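Two-component response regulator, LuxR family (Aurantimonas sp., PDB 3CZ5) probably binds DNA to regulate transcription in response to phosphorylation, the part crystallised here containing its CheY-like receiver domain. Local coordinates at residues Tyr105-Ser110 with Ser130-Gln135; Ile54-Leu59 with Arg81-Thr86; Ser4-Met9 with Pro29-Val34. One frame throughout, in Å; residues are numbered along the deposited sequence.

Overall arrangement
All three contacts lie on one parallel sheet. Contact 2 is at its middle, with its centre about 1 Å from that of the chain, and strands 54-57 and 82-86 meet there through backbone bonds and buried aliphatic side chains. Contact 3 has the same parallel ladder at the sheet's border, where 31-37 is the outermost strand, and it is only partly buried. Contact 1 differs in kind: strand 104-107 meets the start of helix 131-142, mostly through hydroxyls around one carboxylate. Contacts 2 and 3 touch through strands 54-57 and 6-11, and contacts 1 and 2 through strands 82-86 and 104-107. Contacts 1 and 2 also share the phosphate ion.

Contact 1 (Tyr105-Ser110 with Ser130-Gln135); sequences YVTKSS and SPDIAQ. With PO4 (phosphate ion), chain E.
OG1 of Thr-107 (chi1 68°) and CG of Asp-132 (chi1 50°) each stand between their backbone N and carbonyl carbon, and the two side chains reach toward each other tip to tip. Thr-107 OG1 lies 2.7 Å from Asp-132 OD1, and Ser-110 OG comes to 2.8 Å from Asp-132 OD2. Both are probable hydrogen bonds, although each hydroxyl proton has a second acceptor nearby. Ser-130 OG donates to Asp-132 OD2 (2.9 Å) from above the carboxylate plane, so hydroxyls of three residues gather at this carboxylate. Ser-130 OG also accepts a hydrogen bond from Thr-107 N (3.2 Å) and thereby ties the strand end to the residue just before helix 131-142. The side chains of Ile-133 and Tyr-105 cross at about a right angle, though the exact place of Ile-133 CD1 is doubtful; Tyr-105 OH is bonded to His-88 O. From the turn Thr-107 to Ser-110, Lys-108 NZ donates to phosphate O2 (2.7 Å) and forms a salt bridge with Asp-58 OD1. This lysine, just after strand 104-107, is thus paired with the aspartate predicted to be phosphorylated, as in CheY-like receiver active sites.

Contact 2 (Ile54-Leu59 with Arg81-Thr86); sequences IVVMDL and RILIFT. With PO4 (phosphate ion), chain E.
Val-56 is a forked bump filling the hollow between Leu-83 and Phe-85. Its CG2 lies 4.1 Å from Leu-83 CD2, while CG1, anti to the backbone N (chi1 170°), lies 3.7 Å from Phe-85 CB; all three side chains point the same way. Ile-54 adds to this face, its CD1 lying near Leu-83 CB. Helix 114-122 packs over it, touching Ile-54, Leu-83 and Phe-85, and Tyr-21 meets the Phe-85 ring edge-to-face. On the other face Val-55 and Ile-82 lie side by side, with Val-55 CG1 3.6 Å from Ile-82 CG1. Met-57 CB faces the gap between two isoleucines, 4.4 Å from Ile-82 CG2 and 4.3 Å from Ile-84 CD1, while its thioether end leads away. Helix 66-76 touches Met-57, Ile-82 and Ile-84 and joins the two strands as a beta-alpha-beta crossover, the repeating element of the receiver fold. The parallel ladder between them runs from Val-55 N to Arg-81 O, Leu-83 N to Val-55 O, Met-57 N to Leu-83 O and Phe-85 N to Met-57 O. Where the strands end, Leu-59 CB lies 4.2 Å from Ile-84 CG2, and its side chain crosses that of Thr-86 obliquely. Thr-86 OG1, anti to its backbone N, and Leu-59 N each donate to phosphate O3 at 2.8 Å. With Thr-60 N and Lys-108 they hold the ion, probably from the crystallisation liquor, beside Asp-58, unmodified here, whose OD2 lies close to Asp-12 and Asp-13.

Contact 3 (Ser4-Met9 with Pro29-Val34); sequences STARIM and PGYAVV
The first beta-alpha-beta unit of the receiver domain brings Ala-6, Arg-7 and Ile-8 into parallel register with Tyr-31, Ala-32 and Val-33. The ladder opens with a weak bond from Ala-6 N to Gly-30 O (3.2 Å, N-H...O 120°). It tightens along the strands: Ala-32 N to Ala-6 O spans 2.8 Å and is nearly straight at 174°, and Ile-8 N to Ala-32 O and Val-34 N to Ile-8 O continue it. Gly-30 has a positive phi, a conformation glycine takes easily, and with no side chain of its own it lets Ser-4 and Thr-5 pass close by. On one face the Ile-8 and Tyr-31 side chains cross at a slant, Ile-8 CD1 lying 3.8 Å from Tyr-31 CB. Ala-6 CB adds a bump 4.1 Å from Tyr-31 CD1, and Ser-4 O lies in the ring plane at its edge, 4.0 Å from Tyr-31 CE1. Helix 15-25, the crossover of this unit, and helix 114-122 also touch the tyrosine, which thus bridges the edge strand and the helical layer on this face. On the face of Ala-32, the bend at chi3 (59°) sets Arg-7 NE near Val-34, and the guanidinium meets Val-34 obliquely. Arg-7 NH2 is 3.8 Å from Val-34 CG2, and Val-34 CG1 lies 4.2 Å above the guanidinium plane, offset toward the rim. The polar end of Arg-7 is held through NH1 by Thr-50 O, and Val-33 N is bonded to Glu-26.

Contact 1 (Tyr105-Ser110 with Ser130-Gln135)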
ATOM      1  N   TYR A 105       4.769  -3.407   2.453  1.00 22.74           N
ATOM      2  CA  TYR A 105       4.939  -2.158   3.203  1.00 21.79           C
ATOM      3  C   TYR A 105       6.157  -1.562   2.601  1.00 22.06           C
ATOM      4  O   TYR A 105       7.247  -2.147   2.719  1.00 21.07           O
ATOM      5  CB  TYR A 105       5.169  -2.450   4.648  1.00 21.65           C
ATOM      6  CG  TYR A 105       5.245  -1.267   5.493  1.00 30.51           C
ATOM      7  CD1 TYR A 105       4.232  -0.939   6.370  1.00 23.01           C
ATOM      8  CD2 TYR A 105       6.318  -0.448   5.416  1.00 23.66           C
ATOM      9  CE1 TYR A 105       4.316   0.180   7.160  1.00 31.35           C
ATOM     10  CE2 TYR A 105       6.419   0.688   6.210  1.00 31.89           C
ATOM     11  CZ  TYR A 105       5.426   0.995   7.083  1.00 23.94           C
ATOM     12  OH  TYR A 105       5.595   2.134   7.870  1.00 32.32           O
ATOM     13  N   VAL A 106       5.968  -0.434   1.890  1.00 22.79           N
ATOM     14  CA  VAL A 106       7.057   0.171   1.105  1.00 22.92           C
ATOM     15  C   VAL A 106       7.328   1.602   1.559  1.00 24.14           C
ATOM     16  O   VAL A 106       6.394   2.266   1.968  1.00 26.81           O
ATOM     17  CB  VAL A 106       6.698   0.165  -0.336  1.00 22.15           C
ATOM     18  CG1 VAL A 106       7.393   1.260  -1.028  1.00 17.79           C
ATOM     19  CG2 VAL A 106       7.080  -1.210  -0.950  1.00 18.35           C
ATOM     20  N   THR A 107       8.573   2.078   1.566  1.00 22.69           N
ATOM     21  CA  THR A 107       8.811   3.432   2.047  1.00 22.77           C
ATOM     22  C   THR A 107       9.013   4.461   0.922  1.00 24.43           C
ATOM     23  O   THR A 107       9.620   4.206  -0.089  1.00 25.05           O
ATOM     24  CB  THR A 107       9.955   3.565   3.034  1.00 22.31           C
ATOM     25  OG1 THR A 107      11.216   3.303   2.385  1.00 27.75           O
ATOM     26  CG2 THR A 107       9.715   2.646   4.157  1.00 25.82           C
ATOM     27  N   LYS A 108       8.470   5.643   1.138  1.00 24.94           N
ATOM     28  CA  LYS A 108       8.416   6.663   0.142  1.00 25.04           C
ATOM     29  C   LYS A 108       9.775   7.269  -0.197  1.00 26.34           C
ATOM     30  O   LYS A 108       9.904   7.902  -1.233  1.00 26.50           O
ATOM     31  CB  LYS A 108       7.458   7.744   0.582  1.00 24.76           C
ATOM     32  CG  LYS A 108       6.039   7.388   0.260  1.00 26.23           C
ATOM     33  CD  LYS A 108       5.037   8.471   0.624  1.00 25.32           C
ATOM     34  CE  LYS A 108       3.773   8.144  -0.093  1.00 24.90           C
ATOM     35  NZ  LYS A 108       2.675   8.524   0.741  1.00 26.57           N
ATOM     36  N   SER A 109      10.785   7.075   0.640  1.00 26.87           N
ATOM     37  CA  SER A 109      12.101   7.524   0.251  1.00 26.43           C
ATOM     38  C   SER A 109      12.938   6.366  -0.200  1.00 25.58           C
ATOM     39  O   SER A 109      14.167   6.464  -0.153  1.00 25.39           O
ATOM     40  CB  SER A 109      12.806   8.209   1.408  1.00 26.96           C
ATOM     41  OG  SER A 109      12.527   7.540   2.641  1.00 23.43           O
ATOM     42  N   SER A 110      12.309   5.273  -0.625  1.00 24.97           N
ATOM     43  CA  SER A 110      13.104   4.191  -1.187  1.00 26.61           C
ATOM     44  C   SER A 110      13.324   4.554  -2.626  1.00 29.10           C
ATOM     45  O   SER A 110      12.860   5.596  -3.063  1.00 29.74           O
ATOM     46  CB  SER A 110      12.403   2.840  -1.077  1.00 27.24           C
ATOM     47  OG  SER A 110      12.048   2.509   0.278  1.00 59.21           O
ATOM     48  N   SER A 130      10.140  -2.863   0.764  1.00 27.93           N
ATOM     49  CA  SER A 130      11.394  -2.287   0.375  1.00 27.62           C
ATOM     50  C   SER A 130      12.603  -2.762   1.302  1.00 27.47           C
ATOM     51  O   SER A 130      12.425  -3.256   2.447  1.00 24.68           O
ATOM     52  CB  SER A 130      11.271  -0.773   0.246  1.00 27.30           C
ATOM     53  OG  SER A 130      10.796  -0.242   1.435  1.00 14.84           O
ATOM     54  N   PRO A 131      13.837  -2.651   0.755  1.00 29.38           N
ATOM     55  CA  PRO A 131      15.100  -2.937   1.397  1.00 29.66           C
ATOM     56  C   PRO A 131      15.203  -2.337   2.777  1.00 31.34           C
ATOM     57  O   PRO A 131      15.534  -3.011   3.743  1.00 31.72           O
ATOM     58  CB  PRO A 131      16.086  -2.235   0.499  1.00 28.58           C
ATOM     59  CG  PRO A 131      15.337  -1.617  -0.554  1.00 30.06           C
ATOM     60  CD  PRO A 131      14.075  -2.339  -0.659  1.00 29.24           C
ATOM     61  N   ASP A 132      14.952  -1.058   2.887  1.00 32.45           N
ATOM     62  CA  ASP A 132      15.212  -0.426   4.168  1.00 33.46           C
ATOM     63  C   ASP A 132      14.396  -1.062   5.273  1.00 32.40           C
ATOM     64  O   ASP A 132      14.876  -1.239   6.393  1.00 33.73           O
ATOM     65  CB  ASP A 132      14.953   1.056   4.073  1.00 36.07           C
ATOM     66  CG  ASP A 132      13.613   1.361   3.461  1.00 56.77           C
ATOM     67  OD1 ASP A 132      12.925   2.075   4.146  1.00 38.78           O
ATOM     68  OD2 ASP A 132      13.217   0.984   2.325  1.00 38.61           O
ATOM     69  N   ILE A 133      13.192  -1.504   4.980  1.00 30.44           N
ATOM     70  CA  ILE A 133      12.394  -2.109   6.040  1.00 28.81           C
ATOM     71  C   ILE A 133      12.718  -3.579   6.280  1.00 26.05           C
ATOM     72  O   ILE A 133      12.741  -4.053   7.437  1.00 25.57           O
ATOM     73  CB  ILE A 133      10.917  -1.919   5.763  1.00 30.28           C
ATOM     74  CG1 ILE A 133      10.435  -0.638   6.452  1.00 19.19           C
ATOM     75  CG2 ILE A 133      10.112  -3.139   6.191  1.00 21.16           C
ATOM     76  CD1 ILE A 133       9.539   0.064   5.537  1.00 31.14           C
ATOM     77  N   ALA A 134      12.992  -4.290   5.196  1.00 23.85           N
ATOM     78  CA  ALA A 134      13.489  -5.661   5.308  1.00 22.44           C
ATOM     79  C   ALA A 134      14.695  -5.673   6.214  1.00 23.43           C
ATOM     80  O   ALA A 134      14.847  -6.535   7.072  1.00 22.69           O
ATOM     81  CB  ALA A 134      13.878  -6.178   3.973  1.00 21.69           C
ATOM     82  N   GLN A 135      15.584  -4.713   5.981  1.00 25.12           N
ATOM     83  CA  GLN A 135      16.803  -4.588   6.755  1.00 26.40           C
ATOM     84  C   GLN A 135      16.420  -4.380   8.217  1.00 25.90           C
ATOM     85  O   GLN A 135      16.991  -5.072   9.077  1.00 24.71           O
ATOM     86  CB  GLN A 135      17.616  -3.406   6.262  1.00 27.88           C
ATOM     87  CG  GLN A 135      19.006  -3.417   6.789  1.00 62.87           C
ATOM     88  CD  GLN A 135      19.831  -4.566   6.207  1.00 30.51           C
ATOM     89  OE1 GLN A 135      19.411  -5.251   5.267  1.00 62.75           O
ATOM     90  NE2 GLN A 135      21.019  -4.771   6.768  1.00 62.86           N
TER
HETATM   91  P   PO4 E 201       2.416   8.859   4.889  1.00 16.77           P
HETATM   92  O1  PO4 E 201       3.440   9.501   5.759  1.00 19.64           O
HETATM   93  O2  PO4 E 201       2.703   8.847   3.404  1.00 18.64           O
HETATM   94  O3  PO4 E 201       2.118   7.466   5.367  1.00 19.56           O
HETATM   95  O4  PO4 E 201       1.293   9.763   5.323  1.00 20.71           O

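Contact 2 (Ile54-Leu59 with Arg81-Thr86)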
ATOM      1  N   ILE A  54      -5.762  -4.075  -6.324  1.00 24.68           N
ATOM      2  CA  ILE A  54      -4.768  -3.774  -5.307  1.00 24.28           C
ATOM      3  C   ILE A  54      -4.990  -2.371  -4.916  1.00 24.01           C
ATOM      4  O   ILE A  54      -5.201  -1.490  -5.801  1.00 24.65           O
ATOM      5  CB  ILE A  54      -3.314  -3.809  -5.831  1.00 25.17           C
ATOM      6  CG1 ILE A  54      -2.337  -3.481  -4.708  1.00 13.10           C
ATOM      7  CG2 ILE A  54      -3.026  -2.747  -6.965  1.00 12.86           C
ATOM      8  CD1 ILE A  54      -0.959  -4.231  -4.875  1.00 24.68           C
ATOM      9  N   VAL A  55      -4.934  -2.131  -3.610  1.00 22.87           N
ATOM     10  CA  VAL A  55      -4.995  -0.758  -3.133  1.00 22.59           C
ATOM     11  C   VAL A  55      -3.665  -0.338  -2.552  1.00 22.11           C
ATOM     12  O   VAL A  55      -3.020  -1.127  -1.887  1.00 22.75           O
ATOM     13  CB  VAL A  55      -6.154  -0.564  -2.156  1.00 23.51           C
ATOM     14  CG1 VAL A  55      -6.572  -1.872  -1.541  1.00 17.38           C
ATOM     15  CG2 VAL A  55      -5.833   0.491  -1.123  1.00 17.88           C
ATOM     16  N   VAL A  56      -3.219   0.865  -2.899  1.00 21.45           N
ATOM     17  CA  VAL A  56      -2.046   1.502  -2.301  1.00 21.23           C
ATOM     18  C   VAL A  56      -2.384   2.667  -1.376  1.00 21.75           C
ATOM     19  O   VAL A  56      -2.960   3.668  -1.816  1.00 21.88           O
ATOM     20  CB  VAL A  56      -1.189   2.169  -3.337  1.00 21.36           C
ATOM     21  CG1 VAL A  56      -0.083   3.051  -2.630  1.00 18.25           C
ATOM     22  CG2 VAL A  56      -0.603   1.131  -4.279  1.00 19.65           C
ATOM     23  N   MET A  57      -1.944   2.586  -0.117  1.00 21.89           N
ATOM     24  CA  MET A  57      -2.426   3.503   0.980  1.00 19.31           C
ATOM     25  C   MET A  57      -1.315   4.157   1.817  1.00 17.54           C
ATOM     26  O   MET A  57      -0.346   3.475   2.122  1.00 18.31           O
ATOM     27  CB  MET A  57      -3.283   2.667   1.946  1.00 16.94           C
ATOM     28  CG  MET A  57      -4.529   3.366   2.236  1.00 27.76           C
ATOM     29  SD  MET A  57      -5.763   2.564   3.166  1.00 13.53           S
ATOM     30  CE  MET A  57      -6.322   4.089   3.794  1.00 27.15           C
ATOM     31  N   ASP A  58      -1.451   5.422   2.222  1.00 15.07           N
ATOM     32  CA  ASP A  58      -0.572   5.947   3.217  1.00 15.93           C
ATOM     33  C   ASP A  58      -0.711   5.183   4.554  1.00 18.18           C
ATOM     34  O   ASP A  58      -1.696   4.467   4.848  1.00 18.27           O
ATOM     35  CB  ASP A  58      -0.999   7.330   3.573  1.00 17.24           C
ATOM     36  CG  ASP A  58      -0.693   8.328   2.516  1.00 54.59           C
ATOM     37  OD1 ASP A  58      -0.100   7.939   1.454  1.00 19.13           O
ATOM     38  OD2 ASP A  58      -1.053   9.514   2.801  1.00 20.36           O
ATOM     39  N   LEU A  59       0.249   5.381   5.430  1.00 19.16           N
ATOM     40  CA  LEU A  59       0.074   4.867   6.756  1.00 20.30           C
ATOM     41  C   LEU A  59      -0.675   5.946   7.536  1.00 21.63           C
ATOM     42  O   LEU A  59      -1.402   5.679   8.502  1.00 21.98           O
ATOM     43  CB  LEU A  59       1.434   4.670   7.357  1.00 20.46           C
ATOM     44  CG  LEU A  59       1.421   4.156   8.785  1.00 21.75           C
ATOM     45  CD1 LEU A  59       1.065   2.665   8.827  1.00 18.90           C
ATOM     46  CD2 LEU A  59       2.840   4.399   9.328  1.00 20.55           C
ATOM     47  N   ARG A  81      -5.834  -7.231  -1.399  1.00 22.73           N
ATOM     48  CA  ARG A  81      -4.437  -6.910  -1.496  1.00 23.36           C
ATOM     49  C   ARG A  81      -4.141  -5.396  -1.226  1.00 25.37           C
ATOM     50  O   ARG A  81      -4.335  -4.535  -2.122  1.00 27.54           O
ATOM     51  CB  ARG A  81      -3.930  -7.352  -2.869  1.00 22.66           C
ATOM     52  CG  ARG A  81      -3.777  -8.825  -2.994  1.00 35.79           C
ATOM     53  CD  ARG A  81      -3.887  -9.251  -4.417  1.00 23.92           C
ATOM     54  NE  ARG A  81      -3.150 -10.518  -4.687  1.00 38.77           N
ATOM     55  CZ  ARG A  81      -3.293 -11.302  -5.785  1.00 27.12           C
ATOM     56  NH1 ARG A  81      -4.190 -10.968  -6.731  1.00 38.62           N
ATOM     57  NH2 ARG A  81      -2.564 -12.413  -5.922  1.00 37.56           N
ATOM     58  N   ILE A  82      -3.638  -5.074  -0.031  1.00 23.84           N
ATOM     59  CA  ILE A  82      -3.251  -3.695   0.269  1.00 23.60           C
ATOM     60  C   ILE A  82      -1.749  -3.460   0.415  1.00 23.47           C
ATOM     61  O   ILE A  82      -1.085  -4.193   1.147  1.00 25.16           O
ATOM     62  CB  ILE A  82      -3.913  -3.191   1.604  1.00 24.83           C
ATOM     63  CG1 ILE A  82      -5.444  -3.265   1.529  1.00  7.09           C
ATOM     64  CG2 ILE A  82      -3.452  -1.762   1.943  1.00  7.21           C
ATOM     65  CD1 ILE A  82      -5.954  -4.528   2.046  1.00 25.68           C
ATOM     66  N   LEU A  83      -1.210  -2.422  -0.230  1.00 21.79           N
ATOM     67  CA  LEU A  83       0.217  -2.072  -0.122  1.00 19.92           C
ATOM     68  C   LEU A  83       0.326  -0.809   0.704  1.00 21.09           C
ATOM     69  O   LEU A  83      -0.092   0.249   0.269  1.00 22.52           O
ATOM     70  CB  LEU A  83       0.786  -1.834  -1.499  1.00 18.58           C
ATOM     71  CG  LEU A  83       2.111  -1.079  -1.646  1.00 20.85           C
ATOM     72  CD1 LEU A  83       3.218  -1.732  -0.944  1.00 21.73           C
ATOM     73  CD2 LEU A  83       2.660  -1.094  -3.066  1.00 19.96           C
ATOM     74  N   ILE A  84       0.802  -0.874   1.932  1.00 20.32           N
ATOM     75  CA  ILE A  84       1.048   0.376   2.613  1.00 18.38           C
ATOM     76  C   ILE A  84       2.277   1.004   1.968  1.00 20.37           C
ATOM     77  O   ILE A  84       3.310   0.283   1.746  1.00 22.52           O
ATOM     78  CB  ILE A  84       1.450   0.224   3.996  1.00 15.91           C
ATOM     79  CG1 ILE A  84       0.314  -0.325   4.871  1.00 29.89           C
ATOM     80  CG2 ILE A  84       1.855   1.630   4.424  1.00 29.85           C
ATOM     81  CD1 ILE A  84      -1.088  -0.153   4.336  1.00 14.98           C
ATOM     82  N   PHE A  85       2.174   2.306   1.646  1.00 19.40           N
ATOM     83  CA  PHE A  85       3.224   3.107   1.000  1.00 19.88           C
ATOM     84  C   PHE A  85       3.374   4.337   1.843  1.00 22.99           C
ATOM     85  O   PHE A  85       2.422   5.100   1.989  1.00 23.42           O
ATOM     86  CB  PHE A  85       2.785   3.575  -0.338  1.00 19.41           C
ATOM     87  CG  PHE A  85       3.895   4.125  -1.195  1.00 32.21           C
ATOM     88  CD1 PHE A  85       5.234   3.690  -1.042  1.00 21.09           C
ATOM     89  CD2 PHE A  85       3.620   5.048  -2.207  1.00 19.82           C
ATOM     90  CE1 PHE A  85       6.240   4.187  -1.869  1.00 30.98           C
ATOM     91  CE2 PHE A  85       4.630   5.541  -2.995  1.00 31.08           C
ATOM     92  CZ  PHE A  85       5.913   5.089  -2.845  1.00 20.13           C
ATOM     93  N   THR A  86       4.550   4.523   2.429  1.00 24.45           N
ATOM     94  CA  THR A  86       4.645   5.492   3.488  1.00 25.69           C
ATOM     95  C   THR A  86       6.045   6.130   3.680  1.00 27.01           C
ATOM     96  O   THR A  86       7.069   5.701   3.201  1.00 23.93           O
ATOM     97  CB  THR A  86       4.236   4.822   4.777  1.00 25.65           C
ATOM     98  OG1 THR A  86       4.321   5.782   5.823  1.00 28.46           O
ATOM     99  CG2 THR A  86       5.182   3.700   5.057  1.00 26.93           C
TER
HETATM  100  P   PO4 E 201       2.416   8.859   4.889  1.00 16.77           P
HETATM  101  O1  PO4 E 201       3.440   9.501   5.759  1.00 19.64           O
HETATM  102  O2  PO4 E 201       2.703   8.847   3.404  1.00 18.64           O
HETATM  103  O3  PO4 E 201       2.118   7.466   5.367  1.00 19.56           O
HETATM  104  O4  PO4 E 201       1.293   9.763   5.323  1.00 20.71           O

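Contact 3 (Ser4-Met9 with Pro29-Val34)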
ATOM      1  N   SER A   4      -0.513  -8.522 -19.187  1.00 32.80           N
ATOM      2  CA  SER A   4      -0.239  -8.700 -17.724  1.00 34.28           C
ATOM      3  C   SER A   4      -0.880  -7.611 -16.841  1.00 35.09           C
ATOM      4  O   SER A   4      -0.184  -6.918 -16.105  1.00 35.97           O
ATOM      5  CB  SER A   4       1.282  -8.738 -17.496  1.00 34.79           C
ATOM      6  OG  SER A   4       1.621  -8.352 -16.184  1.00 32.69           O
ATOM      7  N   THR A   5      -2.209  -7.534 -16.867  1.00 34.88           N
ATOM      8  CA  THR A   5      -3.017  -6.289 -16.633  1.00 34.57           C
ATOM      9  C   THR A   5      -3.355  -5.918 -15.139  1.00 32.53           C
ATOM     10  O   THR A   5      -2.888  -6.648 -14.271  1.00 32.47           O
ATOM     11  CB  THR A   5      -4.296  -6.438 -17.496  1.00 35.06           C
ATOM     12  OG1 THR A   5      -5.004  -5.208 -17.518  1.00 27.14           O
ATOM     13  CG2 THR A   5      -5.182  -7.606 -16.968  1.00 28.20           C
ATOM     14  N   ALA A   6      -4.088  -4.811 -14.822  1.00 30.50           N
ATOM     15  CA  ALA A   6      -4.433  -4.429 -13.362  1.00 28.12           C
ATOM     16  C   ALA A   6      -5.156  -3.101 -12.996  1.00 29.20           C
ATOM     17  O   ALA A   6      -4.766  -2.010 -13.414  1.00 30.26           O
ATOM     18  CB  ALA A   6      -3.239  -4.554 -12.488  1.00 26.26           C
ATOM     19  N   ARG A   7      -6.190  -3.156 -12.170  1.00 29.42           N
ATOM     20  CA  ARG A   7      -6.846  -1.910 -11.753  1.00 30.49           C
ATOM     21  C   ARG A   7      -6.421  -1.539 -10.323  1.00 30.69           C
ATOM     22  O   ARG A   7      -6.480  -2.416  -9.475  1.00 32.57           O
ATOM     23  CB  ARG A   7      -8.367  -2.063 -11.841  1.00 31.41           C
ATOM     24  CG  ARG A   7      -8.840  -2.507 -13.237  1.00 25.06           C
ATOM     25  CD  ARG A   7     -10.371  -2.867 -13.354  1.00 33.68           C
ATOM     26  NE  ARG A   7     -11.309  -1.783 -12.999  1.00 25.27           N
ATOM     27  CZ  ARG A   7     -11.974  -1.726 -11.813  1.00 36.94           C
ATOM     28  NH1 ARG A   7     -11.807  -2.713 -10.879  1.00 26.29           N
ATOM     29  NH2 ARG A   7     -12.840  -0.714 -11.531  1.00 25.58           N
ATOM     30  N   ILE A   8      -6.020  -0.272 -10.046  1.00 27.48           N
ATOM     31  CA  ILE A   8      -5.476   0.138  -8.731  1.00 24.84           C
ATOM     32  C   ILE A   8      -6.237   1.322  -8.053  1.00 23.88           C
ATOM     33  O   ILE A   8      -6.703   2.244  -8.731  1.00 23.38           O
ATOM     34  CB  ILE A   8      -3.927   0.533  -8.851  1.00 24.83           C
ATOM     35  CG1 ILE A   8      -3.025  -0.679  -9.221  1.00 11.65           C
ATOM     36  CG2 ILE A   8      -3.395   1.188  -7.578  1.00  8.51           C
ATOM     37  CD1 ILE A   8      -2.300  -0.566 -10.568  1.00 23.93           C
ATOM     38  N   MET A   9      -6.339   1.305  -6.714  1.00 22.05           N
ATOM     39  CA  MET A   9      -6.867   2.413  -5.951  1.00 19.64           C
ATOM     40  C   MET A   9      -5.741   3.091  -5.135  1.00 22.64           C
ATOM     41  O   MET A   9      -4.895   2.370  -4.550  1.00 25.29           O
ATOM     42  CB  MET A   9      -7.874   1.864  -4.986  1.00 16.33           C
ATOM     43  CG  MET A   9      -8.511   2.935  -4.016  1.00 15.40           C
ATOM     44  SD  MET A   9      -9.991   2.211  -3.190  1.00 12.25           S
ATOM     45  CE  MET A   9     -10.790   3.734  -2.964  1.00 16.91           C
ATOM     46  N   PRO A  29       2.888  -0.255 -18.224  1.00 25.09           N
ATOM     47  CA  PRO A  29       1.664  -0.285 -19.018  1.00 24.59           C
ATOM     48  C   PRO A  29       0.901  -1.495 -18.559  1.00 23.63           C
ATOM     49  O   PRO A  29       1.494  -2.355 -17.916  1.00 22.97           O
ATOM     50  CB  PRO A  29       2.184  -0.380 -20.474  1.00 24.30           C
ATOM     51  CG  PRO A  29       3.430  -1.042 -20.380  1.00  8.34           C
ATOM     52  CD  PRO A  29       4.040  -0.782 -18.996  1.00 24.64           C
ATOM     53  N   GLY A  30      -0.399  -1.522 -18.828  1.00 24.41           N
ATOM     54  CA  GLY A  30      -1.311  -2.426 -18.119  1.00 26.47           C
ATOM     55  C   GLY A  30      -1.870  -1.930 -16.763  1.00 28.08           C
ATOM     56  O   GLY A  30      -2.981  -2.254 -16.389  1.00 29.94           O
ATOM     57  N   TYR A  31      -1.122  -1.143 -16.016  1.00 26.80           N
ATOM     58  CA  TYR A  31      -1.594  -0.686 -14.727  1.00 26.73           C
ATOM     59  C   TYR A  31      -2.553   0.553 -14.745  1.00 26.00           C
ATOM     60  O   TYR A  31      -2.139   1.638 -15.085  1.00 25.99           O
ATOM     61  CB  TYR A  31      -0.360  -0.378 -13.878  1.00 27.49           C
ATOM     62  CG  TYR A  31       0.350  -1.645 -13.381  1.00 37.30           C
ATOM     63  CD1 TYR A  31       0.141  -2.898 -14.009  1.00 28.63           C
ATOM     64  CD2 TYR A  31       1.250  -1.592 -12.308  1.00 27.35           C
ATOM     65  CE1 TYR A  31       0.810  -4.084 -13.524  1.00 36.85           C
ATOM     66  CE2 TYR A  31       1.873  -2.731 -11.825  1.00 36.56           C
ATOM     67  CZ  TYR A  31       1.682  -3.976 -12.436  1.00 28.35           C
ATOM     68  OH  TYR A  31       2.357  -5.069 -11.918  1.00 35.92           O
ATOM     69  N   ALA A  32      -3.814   0.430 -14.332  1.00 24.61           N
ATOM     70  CA  ALA A  32      -4.608   1.647 -14.303  1.00 23.77           C
ATOM     71  C   ALA A  32      -5.078   2.109 -12.932  1.00 23.73           C
ATOM     72  O   ALA A  32      -5.674   1.392 -12.156  1.00 25.58           O
ATOM     73  CB  ALA A  32      -5.752   1.590 -15.290  1.00 23.34           C
ATOM     74  N   VAL A  33      -4.752   3.328 -12.603  1.00 22.97           N
ATOM     75  CA  VAL A  33      -5.204   3.824 -11.337  1.00 22.47           C
ATOM     76  C   VAL A  33      -6.630   4.253 -11.526  1.00 22.84           C
ATOM     77  O   VAL A  33      -6.908   5.264 -12.221  1.00 23.41           O
ATOM     78  CB  VAL A  33      -4.427   5.044 -10.810  1.00 21.57           C
ATOM     79  CG1 VAL A  33      -4.957   5.351  -9.460  1.00 19.49           C
ATOM     80  CG2 VAL A  33      -2.952   4.747 -10.707  1.00 19.56           C
ATOM     81  N   VAL A  34      -7.519   3.541 -10.844  1.00 21.32           N
ATOM     82  CA  VAL A  34      -8.907   3.561 -11.190  1.00 20.42           C
ATOM     83  C   VAL A  34      -9.840   4.355 -10.210  1.00 22.37           C
ATOM     84  O   VAL A  34     -10.921   4.803 -10.595  1.00 23.39           O
ATOM     85  CB  VAL A  34      -9.307   2.145 -11.269  1.00 18.91           C
ATOM     86  CG1 VAL A  34      -9.812   1.737  -9.911  1.00 11.43           C
ATOM     87  CG2 VAL A  34     -10.272   1.946 -12.305  1.00  8.52           C
TER